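Long-range contact in translation initiation factor eIF-2B (Pyrococcus horikoshii, PDB 1VB5), which probably catalyses the exchange of GDP for GTP on initiation factor 2, as a regulatory subunit of the archaeal factor: residues 180-194 with 215-229. Numbering follows the deposited sequence.
Sequences IAIVGADMITKDGYV and YVAAETYKFHPTLKS
OD1 of D191 is held by two donors coming from opposite faces of the carboxylate plane: S229 N, on the syn side at 3.0 Å, and OG1 of T189, on the anti side. The other oxygen, OD2, takes the hydroxyl of S229, with OG 2.7 Å away. Aspartate suits the type I turn from T189 to G192 because it carries two acceptors on a short arm, which chi1 of 47° swings toward the amide and hydroxyl of S229. With an alanine here both acceptors are gone, and S229 N and OG are likely to lose their partners, leaving T189 OG1 freer to turn. Serine is small enough for both CB and OG to sit over one face of the Y193 ring, CB making a CH-pi contact 3.9 Å from the centroid. Next to the carboxylate, K190 N gives L227 O an almost straight bond (177°).

The two segments meet again in the central, Rossmann-like sheet, where strands 180-183 and 215-217 run parallel in the middle of the order; Y215 N to A181 O, V183 N to Y215 O and A217 N to V183 O join them. Beta-branched V216 suits a strand and packs CG1 on A185 CB (3.7 Å) and V194 CG1. Contact continues through A185 while the register shifts by two residues; the backbones then bridge again at I188 and F223, where I188 N bonds K222 O and H224 N bonds I188 O at 2.9 Å. Branched I188 lays CG1 over the F223 ring, 4.0 Å from its centroid, and also reaches the methyl of A218. On M187, flexible and unbranched, the bend at chi3 (-54°) brings CE within 3.8 Å of L227 CD2.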
ATOM      1  N   ILE B 180     -18.581  -0.221  -2.531  1.00 16.47           N
ATOM      2  CA  ILE B 180     -18.297   0.839  -3.486  1.00 16.83           C
ATOM      3  C   ILE B 180     -17.057   1.613  -3.061  1.00 18.67           C
ATOM      4  O   ILE B 180     -16.782   1.761  -1.874  1.00 22.07           O
ATOM      5  CB  ILE B 180     -19.502   1.810  -3.615  1.00 17.46           C
ATOM      6  CG1 ILE B 180     -19.210   2.875  -4.672  1.00 17.38           C
ATOM      7  CG2 ILE B 180     -19.793   2.469  -2.279  1.00 17.33           C
ATOM      8  CD1 ILE B 180     -20.432   3.726  -5.031  1.00 15.34           C
ATOM      9  N   ALA B 181     -16.305   2.090  -4.044  1.00 18.61           N
ATOM     10  CA  ALA B 181     -15.095   2.848  -3.790  1.00 14.48           C
ATOM     11  C   ALA B 181     -15.264   4.251  -4.368  1.00 20.68           C
ATOM     12  O   ALA B 181     -15.791   4.419  -5.472  1.00 15.71           O
ATOM     13  CB  ALA B 181     -13.896   2.152  -4.436  1.00 14.79           C
ATOM     14  N   ILE B 182     -14.822   5.251  -3.611  1.00 16.05           N
ATOM     15  CA  ILE B 182     -14.908   6.638  -4.032  1.00 13.81           C
ATOM     16  C   ILE B 182     -13.622   7.354  -3.650  1.00 15.73           C
ATOM     17  O   ILE B 182     -13.318   7.502  -2.468  1.00 22.39           O
ATOM     18  CB  ILE B 182     -16.095   7.372  -3.354  1.00 16.18           C
ATOM     19  CG1 ILE B 182     -17.415   6.697  -3.726  1.00 20.49           C
ATOM     20  CG2 ILE B 182     -16.126   8.833  -3.791  1.00 21.93           C
ATOM     21  CD1 ILE B 182     -18.646   7.348  -3.098  1.00 19.56           C
ATOM     22  N   VAL B 183     -12.859   7.783  -4.650  1.00 17.04           N
ATOM     23  CA  VAL B 183     -11.620   8.502  -4.401  1.00 14.46           C
ATOM     24  C   VAL B 183     -11.661   9.836  -5.134  1.00 19.68           C
ATOM     25  O   VAL B 183     -12.503  10.051  -6.012  1.00 18.41           O
ATOM     26  CB  VAL B 183     -10.385   7.701  -4.886  1.00 19.41           C
ATOM     27  CG1 VAL B 183     -10.340   6.337  -4.186  1.00 21.34           C
ATOM     28  CG2 VAL B 183     -10.427   7.522  -6.399  1.00 14.36           C
ATOM     29  N   GLY B 184     -10.762  10.737  -4.761  1.00 19.46           N
ATOM     30  CA  GLY B 184     -10.708  12.033  -5.408  1.00 18.98           C
ATOM     31  C   GLY B 184      -9.772  11.961  -6.598  1.00 20.35           C
ATOM     32  O   GLY B 184      -9.501  10.874  -7.118  1.00 23.03           O
ATOM     33  N   ALA B 185      -9.271  13.114  -7.023  1.00 19.22           N
ATOM     34  CA  ALA B 185      -8.358  13.184  -8.151  1.00 15.23           C
ATOM     35  C   ALA B 185      -7.636  14.522  -8.175  1.00 19.70           C
ATOM     36  O   ALA B 185      -8.219  15.561  -7.846  1.00 26.50           O
ATOM     37  CB  ALA B 185      -9.117  12.990  -9.450  1.00 17.62           C
ATOM     38  N   ASP B 186      -6.366  14.486  -8.557  1.00 14.70           N
ATOM     39  CA  ASP B 186      -5.557  15.688  -8.664  1.00 19.96           C
ATOM     40  C   ASP B 186      -5.603  16.140 -10.120  1.00 17.72           C
ATOM     41  O   ASP B 186      -5.359  17.299 -10.430  1.00 20.88           O
ATOM     42  CB  ASP B 186      -4.115  15.391  -8.241  1.00 18.38           C
ATOM     43  CG  ASP B 186      -4.008  15.042  -6.771  1.00 29.88           C
ATOM     44  OD1 ASP B 186      -4.064  15.966  -5.928  1.00 34.50           O
ATOM     45  OD2 ASP B 186      -3.888  13.842  -6.451  1.00 30.27           O
ATOM     46  N   MET B 187      -5.935  15.212 -11.009  1.00 21.15           N
ATOM     47  CA  MET B 187      -6.018  15.519 -12.432  1.00 20.30           C
ATOM     48  C   MET B 187      -6.682  14.410 -13.239  1.00 22.13           C
ATOM     49  O   MET B 187      -6.499  13.222 -12.955  1.00 23.25           O
ATOM     50  CB  MET B 187      -4.618  15.761 -13.012  1.00 20.01           C
ATOM     51  CG  MET B 187      -4.623  16.021 -14.512  1.00 18.64           C
ATOM     52  SD  MET B 187      -3.003  16.069 -15.301  1.00 25.00           S
ATOM     53  CE  MET B 187      -2.145  17.299 -14.303  1.00 23.17           C
ATOM     54  N   ILE B 188      -7.472  14.809 -14.229  1.00 20.70           N
ATOM     55  CA  ILE B 188      -8.104  13.864 -15.137  1.00 16.45           C
ATOM     56  C   ILE B 188      -7.408  14.242 -16.442  1.00 21.89           C
ATOM     57  O   ILE B 188      -7.618  15.342 -16.964  1.00 23.84           O
ATOM     58  CB  ILE B 188      -9.627  14.096 -15.297  1.00 17.21           C
ATOM     59  CG1 ILE B 188     -10.349  13.950 -13.949  1.00 18.69           C
ATOM     60  CG2 ILE B 188     -10.184  13.114 -16.320  1.00 17.95           C
ATOM     61  CD1 ILE B 188     -10.196  12.587 -13.278  1.00 16.09           C
ATOM     62  N   THR B 189      -6.556  13.356 -16.950  1.00 17.54           N
ATOM     63  CA  THR B 189      -5.822  13.643 -18.175  1.00 17.55           C
ATOM     64  C   THR B 189      -6.750  13.787 -19.370  1.00 17.96           C
ATOM     65  O   THR B 189      -7.942  13.486 -19.291  1.00 19.03           O
ATOM     66  CB  THR B 189      -4.775  12.545 -18.484  1.00 17.01           C
ATOM     67  OG1 THR B 189      -5.434  11.295 -18.718  1.00 19.90           O
ATOM     68  CG2 THR B 189      -3.816  12.386 -17.316  1.00 19.31           C
ATOM     69  N   LYS B 190      -6.189  14.254 -20.478  1.00 22.90           N
ATOM     70  CA  LYS B 190      -6.947  14.446 -21.703  1.00 20.87           C
ATOM     71  C   LYS B 190      -7.519  13.124 -22.214  1.00 16.97           C
ATOM     72  O   LYS B 190      -8.614  13.094 -22.770  1.00 15.75           O
ATOM     73  CB  LYS B 190      -6.051  15.064 -22.780  1.00 26.62           C
ATOM     74  CG  LYS B 190      -6.795  15.424 -24.048  1.00 31.49           C
ATOM     75  CD  LYS B 190      -5.860  15.908 -25.138  1.00 39.80           C
ATOM     76  CE  LYS B 190      -6.643  16.221 -26.408  1.00 45.52           C
ATOM     77  NZ  LYS B 190      -5.749  16.631 -27.531  1.00 58.80           N
ATOM     78  N   ASP B 191      -6.779  12.030 -22.032  1.00 15.94           N
ATOM     79  CA  ASP B 191      -7.258  10.732 -22.499  1.00 18.90           C
ATOM     80  C   ASP B 191      -8.084   9.942 -21.473  1.00 20.94           C
ATOM     81  O   ASP B 191      -8.351   8.756 -21.652  1.00 19.58           O
ATOM     82  CB  ASP B 191      -6.087   9.886 -23.051  1.00 24.23           C
ATOM     83  CG  ASP B 191      -4.868   9.864 -22.128  1.00 24.71           C
ATOM     84  OD1 ASP B 191      -4.803  10.662 -21.170  1.00 26.36           O
ATOM     85  OD2 ASP B 191      -3.956   9.041 -22.379  1.00 28.45           O
ATOM     86  N   GLY B 192      -8.497  10.611 -20.397  1.00 22.56           N
ATOM     87  CA  GLY B 192      -9.345   9.963 -19.410  1.00 19.87           C
ATOM     88  C   GLY B 192      -8.730   9.191 -18.260  1.00 18.42           C
ATOM     89  O   GLY B 192      -9.442   8.479 -17.551  1.00 19.18           O
ATOM     90  N   TYR B 193      -7.424   9.316 -18.066  1.00 16.45           N
ATOM     91  CA  TYR B 193      -6.758   8.624 -16.973  1.00 16.84           C
ATOM     92  C   TYR B 193      -6.838   9.507 -15.739  1.00 18.75           C
ATOM     93  O   TYR B 193      -6.967  10.736 -15.844  1.00 15.59           O
ATOM     94  CB  TYR B 193      -5.300   8.327 -17.337  1.00 13.74           C
ATOM     95  CG  TYR B 193      -5.147   7.206 -18.348  1.00 16.83           C
ATOM     96  CD1 TYR B 193      -5.843   7.232 -19.556  1.00 24.08           C
ATOM     97  CD2 TYR B 193      -4.310   6.117 -18.095  1.00 19.08           C
ATOM     98  CE1 TYR B 193      -5.715   6.199 -20.492  1.00 28.70           C
ATOM     99  CE2 TYR B 193      -4.174   5.072 -19.026  1.00 20.26           C
ATOM    100  CZ  TYR B 193      -4.881   5.123 -20.219  1.00 25.05           C
ATOM    101  OH  TYR B 193      -4.776   4.101 -21.137  1.00 30.26           O
ATOM    102  N   VAL B 194      -6.772   8.883 -14.569  1.00 17.33           N
ATOM    103  CA  VAL B 194      -6.876   9.610 -13.312  1.00 15.15           C
ATOM    104  C   VAL B 194      -5.568   9.665 -12.542  1.00 17.18           C
ATOM    105  O   VAL B 194      -4.976   8.633 -12.225  1.00 19.92           O
ATOM    106  CB  VAL B 194      -7.947   8.973 -12.398  1.00 18.24           C
ATOM    107  CG1 VAL B 194      -8.083   9.779 -11.104  1.00 15.94           C
ATOM    108  CG2 VAL B 194      -9.273   8.898 -13.131  1.00 11.41           C
ATOM    109  N   TYR B 215     -15.513   4.695  -8.260  1.00 21.77           N
ATOM    110  CA  TYR B 215     -15.840   6.034  -8.746  1.00 16.61           C
ATOM    111  C   TYR B 215     -14.803   7.067  -8.353  1.00 14.86           C
ATOM    112  O   TYR B 215     -14.206   6.997  -7.274  1.00 14.65           O
ATOM    113  CB  TYR B 215     -17.209   6.488  -8.229  1.00 15.24           C
ATOM    114  CG  TYR B 215     -18.384   5.806  -8.891  1.00 13.10           C
ATOM    115  CD1 TYR B 215     -18.814   4.538  -8.480  1.00 14.38           C
ATOM    116  CD2 TYR B 215     -19.069   6.430  -9.936  1.00 13.02           C
ATOM    117  CE1 TYR B 215     -19.905   3.916  -9.097  1.00 13.16           C
ATOM    118  CE2 TYR B 215     -20.152   5.817 -10.560  1.00  9.59           C
ATOM    119  CZ  TYR B 215     -20.570   4.568 -10.136  1.00 14.90           C
ATOM    120  OH  TYR B 215     -21.677   3.995 -10.732  1.00 20.76           O
ATOM    121  N   VAL B 216     -14.607   8.034  -9.239  1.00 13.44           N
ATOM    122  CA  VAL B 216     -13.657   9.109  -9.015  1.00 17.98           C
ATOM    123  C   VAL B 216     -14.424  10.426  -8.939  1.00 20.84           C
ATOM    124  O   VAL B 216     -15.265  10.705  -9.790  1.00 19.22           O
ATOM    125  CB  VAL B 216     -12.636   9.188 -10.168  1.00 21.71           C
ATOM    126  CG1 VAL B 216     -11.726  10.405  -9.981  1.00 23.76           C
ATOM    127  CG2 VAL B 216     -11.824   7.904 -10.222  1.00 14.15           C
ATOM    128  N   ALA B 217     -14.150  11.218  -7.910  1.00 21.29           N
ATOM    129  CA  ALA B 217     -14.819  12.505  -7.746  1.00 18.99           C
ATOM    130  C   ALA B 217     -13.868  13.603  -8.191  1.00 19.13           C
ATOM    131  O   ALA B 217     -12.816  13.804  -7.582  1.00 16.72           O
ATOM    132  CB  ALA B 217     -15.210  12.712  -6.285  1.00 19.81           C
ATOM    133  N   ALA B 218     -14.231  14.311  -9.254  1.00 15.32           N
ATOM    134  CA  ALA B 218     -13.377  15.379  -9.754  1.00 17.38           C
ATOM    135  C   ALA B 218     -14.166  16.518 -10.381  1.00 16.68           C
ATOM    136  O   ALA B 218     -14.893  16.318 -11.350  1.00 17.50           O
ATOM    137  CB  ALA B 218     -12.393  14.820 -10.771  1.00 17.97           C
ATOM    138  N   GLU B 219     -14.028  17.718  -9.822  1.00 19.38           N
ATOM    139  CA  GLU B 219     -14.720  18.866 -10.384  1.00 21.22           C
ATOM    140  C   GLU B 219     -14.099  19.127 -11.751  1.00 24.56           C
ATOM    141  O   GLU B 219     -12.954  18.749 -12.009  1.00 22.22           O
ATOM    142  CB  GLU B 219     -14.558  20.110  -9.497  1.00 18.63           C
ATOM    143  CG  GLU B 219     -15.265  20.016  -8.156  1.00 20.92           C
ATOM    144  CD  GLU B 219     -14.399  19.399  -7.066  1.00 29.17           C
ATOM    145  OE1 GLU B 219     -13.419  18.701  -7.399  1.00 25.75           O
ATOM    146  OE2 GLU B 219     -14.706  19.608  -5.872  1.00 28.98           O
ATOM    147  N   THR B 220     -14.868  19.772 -12.619  1.00 20.65           N
ATOM    148  CA  THR B 220     -14.423  20.094 -13.965  1.00 24.55           C
ATOM    149  C   THR B 220     -13.094  20.854 -14.044  1.00 20.87           C
ATOM    150  O   THR B 220     -12.343  20.695 -15.007  1.00 19.21           O
ATOM    151  CB  THR B 220     -15.536  20.883 -14.696  1.00 28.81           C
ATOM    152  OG1 THR B 220     -16.513  19.955 -15.187  1.00 35.20           O
ATOM    153  CG2 THR B 220     -14.979  21.700 -15.837  1.00 41.54           C
ATOM    154  N   TYR B 221     -12.788  21.674 -13.043  1.00 22.73           N
ATOM    155  CA  TYR B 221     -11.537  22.420 -13.084  1.00 22.73           C
ATOM    156  C   TYR B 221     -10.339  21.517 -12.778  1.00 23.31           C
ATOM    157  O   TYR B 221      -9.203  21.982 -12.710  1.00 17.13           O
ATOM    158  CB  TYR B 221     -11.587  23.635 -12.136  1.00 21.63           C
ATOM    159  CG  TYR B 221     -11.686  23.318 -10.660  1.00 26.97           C
ATOM    160  CD1 TYR B 221     -10.566  22.899  -9.939  1.00 27.21           C
ATOM    161  CD2 TYR B 221     -12.902  23.418  -9.988  1.00 25.13           C
ATOM    162  CE1 TYR B 221     -10.656  22.585  -8.586  1.00 28.59           C
ATOM    163  CE2 TYR B 221     -13.004  23.103  -8.635  1.00 27.08           C
ATOM    164  CZ  TYR B 221     -11.879  22.686  -7.943  1.00 26.00           C
ATOM    165  OH  TYR B 221     -11.979  22.351  -6.608  1.00 42.54           O
ATOM    166  N   LYS B 222     -10.598  20.222 -12.609  1.00 19.31           N
ATOM    167  CA  LYS B 222      -9.523  19.265 -12.350  1.00 23.52           C
ATOM    168  C   LYS B 222      -9.215  18.466 -13.613  1.00 21.50           C
ATOM    169  O   LYS B 222      -8.324  17.615 -13.626  1.00 23.63           O
ATOM    170  CB  LYS B 222      -9.895  18.330 -11.194  1.00 20.68           C
ATOM    171  CG  LYS B 222      -9.892  19.037  -9.849  1.00 26.44           C
ATOM    172  CD  LYS B 222     -10.320  18.129  -8.712  1.00 30.58           C
ATOM    173  CE  LYS B 222     -10.025  18.779  -7.366  1.00 30.61           C
ATOM    174  NZ  LYS B 222     -10.405  17.894  -6.233  1.00 35.94           N
ATOM    175  N   PHE B 223      -9.967  18.744 -14.675  1.00 18.08           N
ATOM    176  CA  PHE B 223      -9.757  18.083 -15.960  1.00 20.87           C
ATOM    177  C   PHE B 223      -8.708  18.894 -16.721  1.00 23.12           C
ATOM    178  O   PHE B 223      -8.879  20.099 -16.915  1.00 23.06           O
ATOM    179  CB  PHE B 223     -11.056  18.056 -16.782  1.00 20.92           C
ATOM    180  CG  PHE B 223     -12.060  17.028 -16.324  1.00 16.61           C
ATOM    181  CD1 PHE B 223     -12.538  17.029 -15.020  1.00 15.37           C
ATOM    182  CD2 PHE B 223     -12.548  16.075 -17.216  1.00 20.43           C
ATOM    183  CE1 PHE B 223     -13.497  16.097 -14.604  1.00 12.20           C
ATOM    184  CE2 PHE B 223     -13.505  15.140 -16.813  1.00 23.22           C
ATOM    185  CZ  PHE B 223     -13.981  15.153 -15.500  1.00 18.12           C
ATOM    186  N   HIS B 224      -7.615  18.253 -17.131  1.00 19.67           N
ATOM    187  CA  HIS B 224      -6.584  18.964 -17.879  1.00 18.23           C
ATOM    188  C   HIS B 224      -6.971  18.829 -19.350  1.00 26.94           C
ATOM    189  O   HIS B 224      -7.248  17.727 -19.837  1.00 23.48           O
ATOM    190  CB  HIS B 224      -5.209  18.352 -17.624  1.00 21.53           C
ATOM    191  CG  HIS B 224      -4.075  19.221 -18.067  1.00 17.42           C
ATOM    192  ND1 HIS B 224      -3.216  19.836 -17.180  1.00 21.23           N
ATOM    193  CD2 HIS B 224      -3.662  19.584 -19.302  1.00 14.90           C
ATOM    194  CE1 HIS B 224      -2.322  20.539 -17.851  1.00 14.35           C
ATOM    195  NE2 HIS B 224      -2.571  20.403 -19.141  1.00 22.28           N
ATOM    196  N   PRO B 225      -6.996  19.952 -20.082  1.00 23.93           N
ATOM    197  CA  PRO B 225      -7.371  19.952 -21.498  1.00 26.15           C
ATOM    198  C   PRO B 225      -6.395  19.433 -22.544  1.00 23.71           C
ATOM    199  O   PRO B 225      -6.812  19.099 -23.651  1.00 29.09           O
ATOM    200  CB  PRO B 225      -7.734  21.413 -21.744  1.00 27.62           C
ATOM    201  CG  PRO B 225      -6.733  22.128 -20.892  1.00 26.89           C
ATOM    202  CD  PRO B 225      -6.761  21.327 -19.601  1.00 28.55           C
ATOM    203  N   THR B 226      -5.112  19.347 -22.216  1.00 21.88           N
ATOM    204  CA  THR B 226      -4.142  18.907 -23.213  1.00 25.31           C
ATOM    205  C   THR B 226      -3.167  17.807 -22.809  1.00 23.63           C
ATOM    206  O   THR B 226      -2.622  17.119 -23.668  1.00 30.97           O
ATOM    207  CB  THR B 226      -3.300  20.101 -23.682  1.00 27.22           C
ATOM    208  OG1 THR B 226      -2.552  20.611 -22.571  1.00 21.07           O
ATOM    209  CG2 THR B 226      -4.199  21.207 -24.217  1.00 25.06           C
ATOM    210  N   LEU B 227      -2.934  17.650 -21.512  1.00 22.53           N
ATOM    211  CA  LEU B 227      -1.980  16.659 -21.027  1.00 28.26           C
ATOM    212  C   LEU B 227      -2.499  15.219 -21.076  1.00 25.79           C
ATOM    213  O   LEU B 227      -3.556  14.913 -20.524  1.00 25.46           O
ATOM    214  CB  LEU B 227      -1.565  17.023 -19.597  1.00 30.21           C
ATOM    215  CG  LEU B 227      -0.345  16.352 -18.969  1.00 27.08           C
ATOM    216  CD1 LEU B 227       0.907  16.639 -19.788  1.00 28.03           C
ATOM    217  CD2 LEU B 227      -0.183  16.881 -17.559  1.00 28.26           C
ATOM    218  N   LYS B 228      -1.750  14.348 -21.752  1.00 26.17           N
ATOM    219  CA  LYS B 228      -2.104  12.932 -21.872  1.00 26.08           C
ATOM    220  C   LYS B 228      -1.408  12.143 -20.759  1.00 22.41           C
ATOM    221  O   LYS B 228      -0.387  12.575 -20.232  1.00 19.96           O
ATOM    222  CB  LYS B 228      -1.673  12.380 -23.238  1.00 36.98           C
ATOM    223  CG  LYS B 228      -2.489  12.879 -24.437  1.00 46.00           C
ATOM    224  CD  LYS B 228      -3.917  12.324 -24.412  1.00 57.21           C
ATOM    225  CE  LYS B 228      -4.653  12.542 -25.739  1.00 54.82           C
ATOM    226  NZ  LYS B 228      -6.039  11.969 -25.735  1.00 27.75           N
ATOM    227  N   SER B 229      -1.967  10.988 -20.409  1.00 23.87           N
ATOM    228  CA  SER B 229      -1.420  10.148 -19.347  1.00 24.64           C
ATOM    229  C   SER B 229       0.083   9.910 -19.449  1.00 25.07           C
ATOM    230  O   SER B 229       0.811  10.057 -18.465  1.00 25.22           O
ATOM    231  CB  SER B 229      -2.147   8.801 -19.328  1.00 26.24           C
ATOM    232  OG  SER B 229      -2.089   8.175 -20.598  1.00 22.66           O
TER
HETATM  233  O   HOH W   1      -9.226  16.138 -19.294  1.00 16.09           O